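PDB 4M0N: conserved hypothetical protein, putative anti-sigma factor from Parabacteroides distasonis, which probably acts as a sigma factor antagonist of the FecR family, the chain here being the part that holds its FecR and C-terminal FecR domains. Local coordinates for residues Lys90-Phe96 with Val111-Glu117. The protein carries 1 engineered substitution. Residues are numbered along the deposited sequence; the frame is centred on the assembly and turned at random.
Sequences KVLGASF and VRTGKVE. Engineered in segment 90-96: Ala94 (natural residue Thr).
Lys90 and Glu117 form an antiparallel hydrogen-bonded pair in the FecR domain, and Ser95 meets Thr113 where the two segments pass, in opposite senses, between the two sheets of the beta sandwich. Between these pairs Leu92 and Gly93 loop outward, while Ala94 comes back to within 4.2 Å of Gly114, CA to CA. A classic beta bulge marks the second pairing: Arg112 and Thr113 both face Ser95, whose O accepts from Arg112 N at 2.9 Å and from Thr113 N at 3.1 Å, both donors on the same face of the carbonyl plane. In return, Ser95 N reaches Thr113 O at 2.9 Å from above the carbonyl plane, a bent bond (152° at the hydrogen). One water links the loop to the other segment, accepting from Leu92 N and donating to Gly93 O and to Lys115 O, the last at 2.6 Å. Between the sheets, Val116 CG2 lies against Val91 CG1 (3.6 Å), the two valines side by side, and against the CB of the engineered Ala94; Phe96, whose ring meets that of Phe70, crosses Val116 obliquely, CD1 4.0 Å from CG2. On the face opposite Phe96 and Val111, with chi1 at 69° in both residues, Ser95 OG hydrogen-bonds Thr113 OG1 at 2.7 Å.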
# COMPACT_ATOMS: atom_id res chain seq x y z
N LYS A 90 -9.57 8.46 9.55
CA LYS A 90 -9.73 9.06 10.87
C LYS A 90 -9.92 8.00 11.94
O LYS A 90 -10.77 7.12 11.79
CB LYS A 90 -10.92 9.96 10.80
CG LYS A 90 -11.19 10.78 12.03
CD LYS A 90 -12.34 11.73 11.75
CE LYS A 90 -12.54 12.69 12.89
NZ LYS A 90 -12.95 11.97 14.13
N VAL A 91 -9.11 8.04 12.99
CA VAL A 91 -9.25 7.09 14.05
C VAL A 91 -9.10 7.78 15.40
O VAL A 91 -8.57 8.90 15.49
CB VAL A 91 -8.25 5.91 13.98
CG1 VAL A 91 -8.25 5.24 12.61
CG2 VAL A 91 -6.84 6.34 14.38
N LEU A 92 -9.53 7.09 16.45
CA LEU A 92 -9.14 7.48 17.80
C LEU A 92 -7.97 6.65 18.31
O LEU A 92 -7.08 7.14 18.99
CB LEU A 92 -10.32 7.33 18.74
CG LEU A 92 -11.61 8.05 18.33
CD1 LEU A 92 -12.66 7.80 19.42
CD2 LEU A 92 -11.39 9.54 18.15
N GLY A 93 -8.00 5.37 17.99
CA GLY A 93 -6.94 4.43 18.36
C GLY A 93 -7.22 3.22 17.52
O GLY A 93 -8.27 2.64 17.63
N ALA A 94 -6.30 2.89 16.62
CA ALA A 94 -6.47 1.75 15.72
C ALA A 94 -5.15 1.47 15.04
O ALA A 94 -4.27 2.33 15.04
CB ALA A 94 -7.51 2.06 14.66
N SER A 95 -4.98 0.28 14.48
CA SER A 95 -3.82 0.04 13.62
C SER A 95 -4.34 -0.37 12.28
O SER A 95 -5.26 -1.17 12.15
CB SER A 95 -2.81 -0.95 14.20
OG SER A 95 -3.28 -2.30 14.27
N PHE A 96 -3.75 0.21 11.26
CA PHE A 96 -4.28 0.06 9.91
C PHE A 96 -3.25 0.42 8.87
O PHE A 96 -2.32 1.21 9.13
CB PHE A 96 -5.51 0.95 9.73
CG PHE A 96 -5.24 2.40 10.04
CD1 PHE A 96 -5.25 2.86 11.35
CD2 PHE A 96 -4.96 3.29 9.02
CE1 PHE A 96 -4.95 4.19 11.63
CE2 PHE A 96 -4.63 4.62 9.31
CZ PHE A 96 -4.66 5.07 10.62
N VAL A 111 -7.84 -2.56 7.86
CA VAL A 111 -7.79 -2.40 9.31
C VAL A 111 -7.27 -3.66 9.97
O VAL A 111 -7.75 -4.75 9.70
CB VAL A 111 -9.18 -2.09 9.90
CG1 VAL A 111 -9.09 -1.89 11.40
CG2 VAL A 111 -9.79 -0.88 9.21
N ARG A 112 -6.24 -3.51 10.79
CA ARG A 112 -5.70 -4.62 11.56
C ARG A 112 -6.34 -4.72 12.94
O ARG A 112 -6.78 -5.79 13.36
CB ARG A 112 -4.20 -4.48 11.70
CG ARG A 112 -3.55 -5.64 12.42
CD ARG A 112 -3.08 -6.67 11.42
NE ARG A 112 -2.29 -7.74 12.01
CZ ARG A 112 -2.78 -8.81 12.63
NH1 ARG A 112 -4.09 -9.00 12.76
NH2 ARG A 112 -1.94 -9.72 13.13
N THR A 113 -6.39 -3.60 13.65
CA THR A 113 -7.00 -3.55 14.96
C THR A 113 -7.79 -2.25 15.09
O THR A 113 -7.47 -1.27 14.46
CB THR A 113 -5.95 -3.64 16.10
OG1 THR A 113 -5.16 -2.45 16.14
CG2 THR A 113 -5.02 -4.79 15.87
N GLY A 114 -8.83 -2.26 15.91
CA GLY A 114 -9.58 -1.04 16.21
C GLY A 114 -10.61 -0.71 15.14
O GLY A 114 -10.97 -1.55 14.31
N LYS A 115 -11.02 0.57 15.11
CA LYS A 115 -12.12 1.06 14.28
C LYS A 115 -11.59 2.26 13.53
O LYS A 115 -10.91 3.11 14.10
CB LYS A 115 -13.33 1.43 15.13
CG LYS A 115 -13.93 0.23 15.83
CD LYS A 115 -15.21 0.55 16.55
CE LYS A 115 -15.68 -0.66 17.34
NZ LYS A 115 -17.00 -0.41 17.95
N VAL A 116 -11.88 2.30 12.23
CA VAL A 116 -11.34 3.31 11.35
C VAL A 116 -12.47 3.93 10.52
O VAL A 116 -13.33 3.21 10.00
CB VAL A 116 -10.32 2.64 10.42
CG1 VAL A 116 -9.83 3.59 9.39
CG2 VAL A 116 -9.17 2.05 11.24
N GLU A 117 -12.45 5.25 10.39
CA GLU A 117 -13.41 5.94 9.49
C GLU A 117 -12.66 6.43 8.27
O GLU A 117 -11.63 7.05 8.39
CB GLU A 117 -14.05 7.14 10.19
CG GLU A 117 -15.08 7.87 9.37
CD GLU A 117 -15.81 8.99 10.12
OE1 GLU A 117 -16.43 8.70 11.16
OE2 GLU A 117 -15.77 10.15 9.66
O HOH W 1 -10.66 4.41 16.39
O HOH W 2 -10.65 1.71 18.07